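Local structure of Phenylalanine/tyrosine ammonia-lyase (Rhodosporidium toruloides, 1Y2M) at residues L296-V301 and R333-G338; E302-H307 and L440-N445; Q370-L375 and G433-T438; K468-A473 and L528-Q533. The protein catalyses the non-oxidative deamination of L-phenylalanine and L-tyrosine to trans-cinnamic and p-coumaric acid, the committing step of phenylpropanoid metabolism. All coordinates share one frame; numbering follows the deposited sequence.

How the contacts relate
The four contacts illustrate how a bundle of long helices is tied together. Contacts 1 and 2 share helix 273-303, their centres about 12 Å apart, and meet where V301 O probably accepts a hydrogen bond from G306 N. Contacts 2 and 3 follow each other on helix 416-443, centres about 16 Å apart, without otherwise touching. Contact 4 brings in helices 468-484 and 506-560; its centre is about 12 Å from that of contact 2, and T441 OG1 to D471 OD1 (2.6 Å) is a probable hydrogen bond. V301, E442 and L435 each lie about 8 to 9 Å, side chain to side chain, from R366, a probable cinnamate-binding residue, while contact 4 contains cinnamate-binding K468.

Contact 1 of 4, residues L296-V301 and R333-G338; sequences LTAMTV and RKLLEG
L296 O is gripped by both donors of T300, the hydroxyl and the amide, one turn of helix apart, and the same helix offers A298 and V301 to L335 and L336. This helix, 273-303, belongs to the helical bundle of the PAL/histidase family, and the last turn of helix 323-336 packs on it. T300 OG1 lies 2.8 Å from L296 O and stands above the carbonyl plane, 36° out of it; T300 N arrives from the opposite face. The hydroxyl is also bonded to H527 of helix 506-560, so a polar group on the far flank is satisfied while the side chains on the flank facing L336 are apolar. There A298 CB touches L335 CB at 3.8 Å and L335 CD1 as closely. L336 brings two different branches. With CG anti to the carbonyl carbon (chi1 -66°), its CD1 reaches V301 CG1 at 4.1 Å, the two side chains crossing at about a right angle. An alanine at L336 has neither methyl, and V301 would probably lose its apolar partner here while a gap opened beside A298. The other branch covers A298: L336 CD2 meets its CB and lies 3.4 Å from A298 O.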
loop_
_atom_site.group_PDB
_atom_site.type_symbol
_atom_site.label_atom_id
_atom_site.label_comp_id
_atom_site.label_asym_id
_atom_site.label_seq_id
_atom_site.Cartn_x
_atom_site.Cartn_y
_atom_site.Cartn_z
ATOM N N LEU B 296 -12.560 -7.186 25.450
ATOM C CA LEU B 296 -12.689 -8.443 24.751
ATOM C C LEU B 296 -11.508 -9.356 25.010
ATOM O O LEU B 296 -11.691 -10.558 25.149
ATOM C CB LEU B 296 -12.814 -8.174 23.255
ATOM C CG LEU B 296 -14.173 -7.652 22.836
ATOM C CD1 LEU B 296 -14.132 -7.189 21.424
ATOM C CD2 LEU B 296 -15.189 -8.753 22.962
ATOM N N THR B 297 -10.314 -8.802 25.133
ATOM C CA THR B 297 -9.146 -9.559 25.556
ATOM C C THR B 297 -9.402 -10.263 26.911
ATOM O O THR B 297 -9.178 -11.469 27.052
ATOM C CB THR B 297 -7.870 -8.669 25.627
ATOM O OG1 THR B 297 -7.564 -8.165 24.328
ATOM C CG2 THR B 297 -6.687 -9.508 26.099
ATOM N N ALA B 298 -9.883 -9.492 27.877
ATOM C CA ALA B 298 -10.171 -10.012 29.229
ATOM C C ALA B 298 -11.232 -11.131 29.114
ATOM O O ALA B 298 -11.065 -12.253 29.664
ATOM C CB ALA B 298 -10.640 -8.920 30.136
HETATM N N MSE B 299 -12.309 -10.873 28.383
HETATM C CA MSE B 299 -13.402 -11.876 28.317
HETATM C C MSE B 299 -12.984 -13.142 27.608
HETATM O O MSE B 299 -13.450 -14.255 27.886
HETATM C CB MSE B 299 -14.639 -11.238 27.725
HETATM C CG MSE B 299 -15.100 -10.170 28.602
HETATM SE SE MSE B 299 -16.788 -9.370 27.987
HETATM C CE MSE B 299 -17.960 -10.581 28.820
ATOM N N THR B 300 -12.102 -12.968 26.635
ATOM C CA THR B 300 -11.504 -14.139 25.958
ATOM C C THR B 300 -10.605 -14.948 26.888
ATOM O O THR B 300 -10.578 -16.182 26.827
ATOM C CB THR B 300 -10.796 -13.736 24.657
ATOM O OG1 THR B 300 -11.693 -12.986 23.800
ATOM C CG2 THR B 300 -10.304 -14.961 23.889
ATOM N N VAL B 301 -9.808 -14.284 27.727
ATOM C CA VAL B 301 -8.991 -15.032 28.684
ATOM C C VAL B 301 -9.959 -15.865 29.538
ATOM O O VAL B 301 -9.703 -17.043 29.818
ATOM C CB VAL B 301 -8.129 -14.090 29.572
ATOM C CG1 VAL B 301 -7.469 -14.852 30.709
ATOM C CG2 VAL B 301 -7.055 -13.334 28.744
ATOM N N ARG B 333 -5.723 -6.430 33.760
ATOM C CA ARG B 333 -5.588 -6.947 35.103
ATOM C C ARG B 333 -6.828 -6.599 35.974
ATOM O O ARG B 333 -7.388 -7.464 36.644
ATOM C CB ARG B 333 -4.292 -6.371 35.746
ATOM C CG ARG B 333 -3.996 -6.907 37.159
ATOM C CD ARG B 333 -2.589 -6.575 37.637
ATOM N NE ARG B 333 -2.356 -5.122 37.789
ATOM C CZ ARG B 333 -1.607 -4.358 36.976
ATOM N NH1 ARG B 333 -1.006 -4.847 35.864
ATOM N NH2 ARG B 333 -1.463 -3.068 37.254
ATOM N N LYS B 334 -7.238 -5.344 35.908
ATOM C CA LYS B 334 -8.405 -4.851 36.655
ATOM C C LYS B 334 -9.648 -5.642 36.275
ATOM O O LYS B 334 -10.375 -6.128 37.138
ATOM C CB LYS B 334 -8.603 -3.363 36.406
ATOM C CG LYS B 334 -9.914 -2.842 37.003
ATOM C CD LYS B 334 -9.759 -1.557 37.798
ATOM C CE LYS B 334 -9.328 -0.404 36.979
ATOM N NZ LYS B 334 -9.410 0.857 37.794
ATOM N N LEU B 335 -9.857 -5.811 34.977
ATOM C CA LEU B 335 -11.029 -6.535 34.491
ATOM C C LEU B 335 -11.037 -7.986 34.933
ATOM O O LEU B 335 -12.120 -8.519 35.144
ATOM C CB LEU B 335 -11.115 -6.470 32.981
ATOM C CG LEU B 335 -11.336 -5.077 32.369
ATOM C CD1 LEU B 335 -11.275 -5.202 30.894
ATOM C CD2 LEU B 335 -12.689 -4.472 32.816
ATOM N N LEU B 336 -9.869 -8.644 35.013
ATOM C CA LEU B 336 -9.816 -10.066 35.386
ATOM C C LEU B 336 -9.879 -10.353 36.885
ATOM O O LEU B 336 -10.085 -11.508 37.285
ATOM C CB LEU B 336 -8.571 -10.766 34.780
ATOM C CG LEU B 336 -8.627 -10.823 33.238
ATOM C CD1 LEU B 336 -7.298 -11.294 32.645
ATOM C CD2 LEU B 336 -9.791 -11.712 32.805
ATOM N N GLU B 337 -9.704 -9.340 37.725
ATOM C CA GLU B 337 -9.796 -9.552 39.166
ATOM C C GLU B 337 -11.133 -10.125 39.506
ATOM O O GLU B 337 -12.156 -9.638 39.037
ATOM C CB GLU B 337 -9.604 -8.266 39.934
ATOM C CG GLU B 337 -8.208 -7.805 39.806
ATOM C CD GLU B 337 -7.601 -7.326 41.088
ATOM O OE1 GLU B 337 -8.238 -7.443 42.172
ATOM O OE2 GLU B 337 -6.453 -6.847 40.975
ATOM N N GLY B 338 -11.106 -11.173 40.303
ATOM C CA GLY B 338 -12.354 -11.769 40.748
ATOM C C GLY B 338 -12.955 -12.783 39.795
ATOM O O GLY B 338 -13.966 -13.427 40.143
#

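Contact 2 of 4, residues E302-H307 and L440-N445; sequences EAMVGH and LTEMLN
M304, a selenomethionine, has more of its surface covered by the contact than any other residue, and it meets M443, a second selenomethionine, and E442 with different parts of one bent chain. CG of M304 stands anti to the carbonyl carbon (chi1 -65°), and further bends at chi2 and chi3 lay the selenium over the backbone of the partner helix: M304 SE is 4.0 Å from M443 CA. Beyond it the terminal methyl turns to the carboxylate, M304 CE coming within 3.1 Å of E442 OE2. That is a close, strained-looking approach of a methyl to an oxygen, and no hydrogen bond. E442 reaches the methyl on a fully extended chain, and its charge is answered elsewhere, by a salt bridge from OE2 to R362. The methyl therefore sits beside an oxygen that already has a stronger mate.

M443 sends its own chain the other way, CG anti to the backbone N (chi1 -170°), until the selenium rests on the small side chain of A303: M443 SE to A303 CB is 3.8 Å. M304 lies at the end of helix 273-303, where the chain leaves through a Schellman motif with V305 at positive phi, V305 N bonded to E302 O at 3.0 Å. Helix 416-443 ends here too, so this is a meeting of two C-terminal helix ends. Around them, helix 506-560 backs both A303 and M443 through A534, helix 468-484 lies against L440 and L444, and M497 of a second subunit packs on N445.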
loop_
_atom_site.group_PDB
_atom_site.type_symbol
_atom_site.label_atom_id
_atom_site.label_comp_id
_atom_site.label_asym_id
_atom_site.label_seq_id
_atom_site.Cartn_x
_atom_site.Cartn_y
_atom_site.Cartn_z
ATOM N N GLU B 302 -11.084 -15.265 29.933
ATOM C CA GLU B 302 -12.064 -16.003 30.746
ATOM C C GLU B 302 -12.659 -17.204 29.983
ATOM O O GLU B 302 -12.640 -18.328 30.453
ATOM C CB GLU B 302 -13.168 -15.061 31.240
ATOM C CG GLU B 302 -12.663 -14.030 32.222
ATOM C CD GLU B 302 -13.827 -13.247 32.837
ATOM O OE1 GLU B 302 -14.394 -12.431 32.093
ATOM O OE2 GLU B 302 -14.208 -13.464 34.035
ATOM N N ALA B 303 -13.116 -16.987 28.748
ATOM C CA ALA B 303 -13.709 -18.072 27.964
ATOM C C ALA B 303 -12.688 -19.190 27.707
ATOM O O ALA B 303 -13.044 -20.335 27.643
ATOM C CB ALA B 303 -14.215 -17.567 26.645
HETATM N N MSE B 304 -11.412 -18.829 27.587
HETATM C CA MSE B 304 -10.340 -19.799 27.283
HETATM C C MSE B 304 -9.747 -20.415 28.536
HETATM O O MSE B 304 -8.826 -21.185 28.445
HETATM C CB MSE B 304 -9.246 -19.099 26.498
HETATM C CG MSE B 304 -9.680 -18.619 25.132
HETATM SE SE MSE B 304 -9.636 -20.196 23.901
HETATM C CE MSE B 304 -7.662 -20.467 23.704
ATOM N N VAL B 305 -10.314 -20.094 29.698
ATOM C CA VAL B 305 -9.742 -20.451 31.007
ATOM C C VAL B 305 -8.221 -20.229 30.976
ATOM O O VAL B 305 -7.406 -21.075 31.392
ATOM C CB VAL B 305 -10.180 -21.850 31.493
ATOM C CG1 VAL B 305 -9.646 -22.151 32.861
ATOM C CG2 VAL B 305 -11.682 -21.845 31.652
ATOM N N GLY B 306 -7.852 -19.057 30.479
ATOM C CA GLY B 306 -6.468 -18.699 30.318
ATOM C C GLY B 306 -5.875 -18.014 31.519
ATOM O O GLY B 306 -6.489 -17.960 32.584
ATOM N N HIS B 307 -4.674 -17.480 31.317
ATOM C CA HIS B 307 -3.879 -16.989 32.446
ATOM C C HIS B 307 -3.997 -15.485 32.646
ATOM O O HIS B 307 -3.551 -14.667 31.822
ATOM C CB HIS B 307 -2.421 -17.330 32.229
ATOM C CG HIS B 307 -2.141 -18.792 32.270
ATOM N ND1 HIS B 307 -2.044 -19.570 31.138
ATOM C CD2 HIS B 307 -1.887 -19.611 33.318
ATOM C CE1 HIS B 307 -1.773 -20.816 31.490
ATOM N NE2 HIS B 307 -1.678 -20.869 32.809
ATOM N N LEU B 440 -10.185 -14.331 18.539
ATOM C CA LEU B 440 -11.473 -14.924 18.225
ATOM C C LEU B 440 -11.253 -16.224 17.444
ATOM O O LEU B 440 -11.838 -17.230 17.771
ATOM C CB LEU B 440 -12.290 -13.962 17.388
ATOM C CG LEU B 440 -13.610 -14.536 16.838
ATOM C CD1 LEU B 440 -14.506 -14.949 17.965
ATOM C CD2 LEU B 440 -14.351 -13.482 16.024
ATOM N N THR B 441 -10.366 -16.233 16.444
ATOM C CA THR B 441 -10.271 -17.411 15.578
ATOM C C THR B 441 -9.636 -18.591 16.332
ATOM O O THR B 441 -9.939 -19.757 16.073
ATOM C CB THR B 441 -9.636 -17.055 14.243
ATOM O OG1 THR B 441 -9.985 -18.085 13.273
ATOM C CG2 THR B 441 -8.157 -16.888 14.369
ATOM N N GLU B 442 -8.801 -18.306 17.325
ATOM C CA GLU B 442 -8.274 -19.335 18.207
ATOM C C GLU B 442 -9.404 -19.946 19.023
ATOM O O GLU B 442 -9.521 -21.165 19.145
ATOM C CB GLU B 442 -7.200 -18.735 19.108
ATOM C CG GLU B 442 -6.561 -19.725 20.081
ATOM C CD GLU B 442 -5.499 -19.093 20.964
ATOM O OE1 GLU B 442 -5.035 -17.942 20.685
ATOM O OE2 GLU B 442 -5.142 -19.760 21.973
HETATM N N MSE B 443 -10.230 -19.077 19.574
HETATM C CA MSE B 443 -11.359 -19.493 20.388
HETATM C C MSE B 443 -12.370 -20.336 19.606
HETATM O O MSE B 443 -13.020 -21.190 20.200
HETATM C CB MSE B 443 -12.088 -18.276 21.010
HETATM C CG MSE B 443 -13.062 -18.643 22.008
HETATM SE SE MSE B 443 -13.790 -17.045 22.924
HETATM C CE MSE B 443 -14.497 -16.126 21.316
ATOM N N LEU B 444 -12.510 -20.061 18.306
ATOM C CA LEU B 444 -13.414 -20.792 17.416
ATOM C C LEU B 444 -12.781 -22.038 16.776
ATOM O O LEU B 444 -13.404 -22.699 15.905
ATOM C CB LEU B 444 -13.925 -19.851 16.327
ATOM C CG LEU B 444 -14.744 -18.666 16.872
ATOM C CD1 LEU B 444 -15.289 -17.851 15.662
ATOM C CD2 LEU B 444 -15.801 -19.064 17.838
ATOM N N ASN B 445 -11.546 -22.328 17.157
ATOM C CA ASN B 445 -10.815 -23.510 16.682
ATOM C C ASN B 445 -10.848 -24.615 17.710
ATOM O O ASN B 445 -10.241 -24.508 18.774
ATOM C CB ASN B 445 -9.366 -23.100 16.359
ATOM C CG ASN B 445 -8.589 -24.194 15.643
ATOM O OD1 ASN B 445 -8.686 -25.366 16.005
ATOM N ND2 ASN B 445 -7.827 -23.830 14.625
#

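Contact 3 of 4, residues Q370-L375 and G433-T438; sequences QWLGPL and GKLNFT
Two long helices of the PAL/histidase bundle, 368-391 and 416-443, meet here through a single leucine set between a tryptophan and another leucine. L435 is that central side chain. Its CB approaches W371 CD1 at 3.6 Å, and its CD1 lies over one face of the indole, a CH-pi arrangement, as the two side chains lie alongside, running opposite ways. Both CB bonds point to the other helix, and CG anti to the backbone N (chi1 -173° in L435, -169° in W371) places the isobutyl group beside the indole. The second branch of L435 serves L372: L435 CD2 is 3.5 Å from L372 CG, the side chains crossing roughly at right angles. NE1 of W371 donates to Q431 O, on the same helix as L435, which probably limits rotation of the indole. A leucine in place of W371 lacks that donor and that flat face, and would probably uncover L435 CD1 and leave Q431 O without its indole partner. N503 of a third subunit also packs on W371. The chemistry is thus mixed on one ring: dispersion across the face, while the NE1 of this buried residue is satisfied by a backbone carbonyl.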
loop_
_atom_site.group_PDB
_atom_site.type_symbol
_atom_site.label_atom_id
_atom_site.label_comp_id
_atom_site.label_asym_id
_atom_site.label_seq_id
_atom_site.Cartn_x
_atom_site.Cartn_y
_atom_site.Cartn_z
ATOM N N GLN B 370 1.651 -5.766 25.033
ATOM C CA GLN B 370 2.773 -5.421 24.200
ATOM C C GLN B 370 2.295 -5.080 22.775
ATOM O O GLN B 370 2.937 -4.301 22.060
ATOM C CB GLN B 370 3.806 -6.558 24.209
ATOM C CG GLN B 370 4.452 -6.854 25.550
ATOM C CD GLN B 370 3.691 -7.821 26.376
ATOM O OE1 GLN B 370 2.596 -8.204 26.029
ATOM N NE2 GLN B 370 4.302 -8.263 27.479
ATOM N N TRP B 371 1.172 -5.662 22.342
ATOM C CA TRP B 371 0.645 -5.403 21.016
ATOM C C TRP B 371 -0.184 -4.102 21.012
ATOM O O TRP B 371 -0.088 -3.277 20.084
ATOM C CB TRP B 371 -0.307 -6.533 20.635
ATOM C CG TRP B 371 -0.704 -6.500 19.164
ATOM C CD1 TRP B 371 -1.862 -6.034 18.595
ATOM C CD2 TRP B 371 0.099 -6.983 18.070
ATOM N NE1 TRP B 371 -1.829 -6.225 17.221
ATOM C CE2 TRP B 371 -0.641 -6.804 16.880
ATOM C CE3 TRP B 371 1.384 -7.529 17.986
ATOM C CZ2 TRP B 371 -0.135 -7.171 15.621
ATOM C CZ3 TRP B 371 1.869 -7.887 16.734
ATOM C CH2 TRP B 371 1.119 -7.698 15.585
ATOM N N LEU B 372 -1.022 -3.929 22.027
ATOM C CA LEU B 372 -1.907 -2.770 22.059
ATOM C C LEU B 372 -1.201 -1.497 22.564
ATOM O O LEU B 372 -1.595 -0.350 22.246
ATOM C CB LEU B 372 -3.101 -3.108 22.938
ATOM C CG LEU B 372 -4.091 -4.133 22.347
ATOM C CD1 LEU B 372 -5.150 -4.518 23.402
ATOM C CD2 LEU B 372 -4.757 -3.684 21.084
ATOM N N GLY B 373 -0.204 -1.650 23.441
ATOM C CA GLY B 373 0.434 -0.491 24.066
ATOM C C GLY B 373 0.911 0.557 23.060
ATOM O O GLY B 373 0.586 1.767 23.177
ATOM N N PRO B 374 1.663 0.116 22.051
ATOM C CA PRO B 374 2.174 1.110 21.113
ATOM C C PRO B 374 1.132 1.927 20.403
ATOM O O PRO B 374 1.262 3.154 20.269
ATOM C CB PRO B 374 3.024 0.280 20.156
ATOM C CG PRO B 374 3.532 -0.815 20.990
ATOM C CD PRO B 374 2.270 -1.193 21.801
ATOM N N LEU B 375 0.077 1.267 19.960
ATOM C CA LEU B 375 -0.943 1.971 19.229
ATOM C C LEU B 375 -1.776 2.879 20.179
ATOM O O LEU B 375 -2.313 3.926 19.766
ATOM C CB LEU B 375 -1.829 1.047 18.437
ATOM C CG LEU B 375 -2.739 0.087 19.160
ATOM C CD1 LEU B 375 -4.106 0.696 19.459
ATOM C CD2 LEU B 375 -2.824 -1.231 18.313
ATOM N N GLY B 433 -7.639 -4.740 15.106
ATOM C CA GLY B 433 -8.410 -5.765 14.389
ATOM C C GLY B 433 -7.630 -7.097 14.266
ATOM O O GLY B 433 -8.177 -8.184 14.538
ATOM N N LYS B 434 -6.376 -7.065 13.844
ATOM C CA LYS B 434 -5.599 -8.290 13.756
ATOM C C LYS B 434 -5.529 -9.002 15.108
ATOM O O LYS B 434 -5.736 -10.200 15.175
ATOM C CB LYS B 434 -4.217 -7.979 13.196
ATOM C CG LYS B 434 -3.366 -9.209 13.054
ATOM C CD LYS B 434 -3.852 -10.191 11.998
ATOM C CE LYS B 434 -2.857 -11.343 11.867
ATOM N NZ LYS B 434 -3.052 -12.314 10.705
ATOM N N LEU B 435 -5.313 -8.273 16.199
ATOM C CA LEU B 435 -5.296 -8.897 17.522
ATOM C C LEU B 435 -6.580 -9.612 17.872
ATOM O O LEU B 435 -6.597 -10.809 18.205
ATOM C CB LEU B 435 -5.032 -7.833 18.592
ATOM C CG LEU B 435 -4.832 -8.436 20.002
ATOM C CD1 LEU B 435 -3.554 -9.378 20.013
ATOM C CD2 LEU B 435 -4.730 -7.371 21.042
ATOM N N ASN B 436 -7.675 -8.877 17.818
ATOM C CA ASN B 436 -8.934 -9.474 18.225
ATOM C C ASN B 436 -9.329 -10.577 17.234
ATOM O O ASN B 436 -9.919 -11.574 17.627
ATOM C CB ASN B 436 -10.030 -8.403 18.385
ATOM C CG ASN B 436 -9.712 -7.453 19.538
ATOM O OD1 ASN B 436 -9.419 -6.316 19.319
ATOM N ND2 ASN B 436 -9.732 -7.958 20.782
ATOM N N PHE B 437 -9.034 -10.430 15.953
ATOM C CA PHE B 437 -9.341 -11.546 15.020
ATOM C C PHE B 437 -8.574 -12.803 15.508
ATOM O O PHE B 437 -9.098 -13.909 15.532
ATOM C CB PHE B 437 -8.838 -11.215 13.628
ATOM C CG PHE B 437 -8.763 -12.402 12.718
ATOM C CD1 PHE B 437 -9.902 -13.054 12.298
ATOM C CD2 PHE B 437 -7.549 -12.880 12.329
ATOM C CE1 PHE B 437 -9.832 -14.169 11.487
ATOM C CE2 PHE B 437 -7.453 -14.016 11.533
ATOM C CZ PHE B 437 -8.610 -14.649 11.108
ATOM N N THR B 438 -7.291 -12.654 15.801
ATOM C CA THR B 438 -6.483 -13.824 16.186
ATOM C C THR B 438 -6.956 -14.430 17.486
ATOM O O THR B 438 -6.970 -15.682 17.654
ATOM C CB THR B 438 -4.957 -13.574 16.310
ATOM O OG1 THR B 438 -4.651 -12.622 17.348
ATOM C CG2 THR B 438 -4.408 -13.065 14.992
#

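Contact 4 of 4, residues K468-A473 and L528-Q533; sequences KGLDIA and LYCVLQ
L470 points at Y529 with its side chain at about a right angle to that of the tyrosine, and the delta methyl CD1 does the touching. With CG anti to the carbonyl carbon (chi1 -68°) and an extended chi2, the methyl is carried out to one side of the ring, 3.4 Å from Y529 CD2 and 3.7 Å from Y529 CE2. It comes in obliquely. In Y529, CG anti to the backbone N (chi1 175°) carries the ring out from the helix, and chi2 near 90° turns its CD2 and CE2 to the leucine, while its hydroxyl bonds to H466 just before helix 468-484, which probably fixes where the far end of the ring lies.

The same methyl has a second neighbour: L470 CD1 is 3.8 Å from C530 SG, and the thiol also comes to 4.1 Å from L470 CB. The methyl thus meets a ring and a sulfur side by side, on successive residues of helix 506-560. That very long helix runs through the bundle characteristic of the PAL/histidase family, and here the first turn of helix 468-484, which holds L470, lies against it.

K468 begins the same turn of helix 468-484 and looks another way. Its amine forms a salt bridge with E496 of a second subunit, and both residues bind cinnamate, which puts this end of the helix at the cinnamate site. L470 also meets the second subunit, touching its C140, and I691 of helix 691-703 packs on both L470 and Y529.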
loop_
_atom_site.group_PDB
_atom_site.type_symbol
_atom_site.label_atom_id
_atom_site.label_comp_id
_atom_site.label_asym_id
_atom_site.label_seq_id
_atom_site.Cartn_x
_atom_site.Cartn_y
_atom_site.Cartn_z
ATOM N N LYS B 468 -19.184 -20.601 12.870
ATOM C CA LYS B 468 -18.271 -20.826 11.719
ATOM C C LYS B 468 -18.334 -19.661 10.709
ATOM O O LYS B 468 -17.307 -19.203 10.168
ATOM C CB LYS B 468 -18.589 -22.150 11.028
ATOM C CG LYS B 468 -17.684 -22.460 9.878
ATOM C CD LYS B 468 -18.089 -23.712 9.159
ATOM C CE LYS B 468 -17.815 -24.964 9.950
ATOM N NZ LYS B 468 -16.378 -25.270 10.017
ATOM N N GLY B 469 -19.552 -19.177 10.434
ATOM C CA GLY B 469 -19.706 -18.086 9.519
ATOM C C GLY B 469 -19.066 -16.847 10.068
ATOM O O GLY B 469 -18.470 -16.044 9.353
ATOM N N LEU B 470 -19.205 -16.649 11.362
ATOM C CA LEU B 470 -18.585 -15.496 12.027
ATOM C C LEU B 470 -17.046 -15.554 12.034
ATOM O O LEU B 470 -16.379 -14.549 11.922
ATOM C CB LEU B 470 -19.171 -15.257 13.409
ATOM C CG LEU B 470 -20.609 -14.786 13.499
ATOM C CD1 LEU B 470 -21.054 -14.706 14.987
ATOM C CD2 LEU B 470 -20.804 -13.453 12.806
ATOM N N ASP B 471 -16.490 -16.754 12.136
ATOM C CA ASP B 471 -15.040 -16.938 12.004
ATOM C C ASP B 471 -14.609 -16.393 10.649
ATOM O O ASP B 471 -13.660 -15.636 10.530
ATOM C CB ASP B 471 -14.730 -18.447 12.099
ATOM C CG ASP B 471 -13.285 -18.746 12.447
ATOM O OD1 ASP B 471 -12.559 -17.883 13.026
ATOM O OD2 ASP B 471 -12.883 -19.922 12.209
ATOM N N ILE B 472 -15.346 -16.777 9.618
ATOM C CA ILE B 472 -15.067 -16.321 8.243
ATOM C C ILE B 472 -15.298 -14.807 8.127
ATOM O O ILE B 472 -14.468 -14.113 7.513
ATOM C CB ILE B 472 -15.959 -17.093 7.241
ATOM C CG1 ILE B 472 -15.573 -18.582 7.230
ATOM C CG2 ILE B 472 -15.871 -16.493 5.836
ATOM C CD1 ILE B 472 -16.701 -19.515 6.677
ATOM N N ALA B 473 -16.413 -14.284 8.660
ATOM C CA ALA B 473 -16.628 -12.843 8.655
ATOM C C ALA B 473 -15.493 -12.065 9.309
ATOM O O ALA B 473 -15.087 -11.035 8.797
ATOM C CB ALA B 473 -17.985 -12.496 9.289
ATOM N N LEU B 528 -17.502 -9.959 20.342
ATOM C CA LEU B 528 -18.332 -9.898 21.549
ATOM C C LEU B 528 -19.479 -10.903 21.502
ATOM O O LEU B 528 -19.718 -11.617 22.484
ATOM C CB LEU B 528 -18.883 -8.481 21.729
ATOM C CG LEU B 528 -19.692 -8.153 22.983
ATOM C CD1 LEU B 528 -19.000 -8.653 24.254
ATOM C CD2 LEU B 528 -19.912 -6.624 23.069
ATOM N N TYR B 529 -20.141 -11.010 20.353
ATOM C CA TYR B 529 -21.192 -12.032 20.195
ATOM C C TYR B 529 -20.630 -13.403 20.562
ATOM O O TYR B 529 -21.233 -14.154 21.343
ATOM C CB TYR B 529 -21.742 -12.021 18.775
ATOM C CG TYR B 529 -22.724 -13.138 18.538
ATOM C CD1 TYR B 529 -24.092 -12.960 18.748
ATOM C CD2 TYR B 529 -22.284 -14.365 18.119
ATOM C CE1 TYR B 529 -24.969 -13.995 18.557
ATOM C CE2 TYR B 529 -23.179 -15.422 17.947
ATOM C CZ TYR B 529 -24.501 -15.235 18.160
ATOM O OH TYR B 529 -25.374 -16.307 17.961
ATOM N N CYS B 530 -19.477 -13.729 19.975
ATOM C CA CYS B 530 -18.894 -15.084 20.147
ATOM C C CYS B 530 -18.404 -15.360 21.571
ATOM O O CYS B 530 -18.665 -16.440 22.139
ATOM C CB CYS B 530 -17.813 -15.358 19.169
ATOM S SG CYS B 530 -18.296 -15.387 17.442
ATOM N N VAL B 531 -17.694 -14.391 22.149
ATOM C CA VAL B 531 -17.120 -14.612 23.480
ATOM C C VAL B 531 -18.218 -14.859 24.494
ATOM O O VAL B 531 -18.050 -15.599 25.447
ATOM C CB VAL B 531 -16.116 -13.473 23.893
ATOM C CG1 VAL B 531 -16.880 -12.234 24.395
ATOM C CG2 VAL B 531 -15.129 -13.965 24.953
ATOM N N LEU B 532 -19.368 -14.206 24.335
ATOM C CA LEU B 532 -20.455 -14.398 25.303
ATOM C C LEU B 532 -21.030 -15.818 25.183
ATOM O O LEU B 532 -21.315 -16.448 26.201
ATOM C CB LEU B 532 -21.572 -13.375 25.077
ATOM C CG LEU B 532 -21.107 -11.948 25.255
ATOM C CD1 LEU B 532 -22.179 -11.013 24.789
ATOM C CD2 LEU B 532 -20.649 -11.637 26.712
ATOM N N GLN B 533 -21.166 -16.300 23.947
ATOM C CA GLN B 533 -21.554 -17.709 23.748
ATOM C C GLN B 533 -20.558 -18.630 24.386
ATOM O O GLN B 533 -20.948 -19.568 25.111
ATOM C CB GLN B 533 -21.686 -18.062 22.289
ATOM C CG GLN B 533 -22.099 -19.531 22.070
ATOM C CD GLN B 533 -23.603 -19.809 22.104
ATOM O OE1 GLN B 533 -24.438 -18.970 22.478
ATOM N NE2 GLN B 533 -23.951 -21.055 21.737
#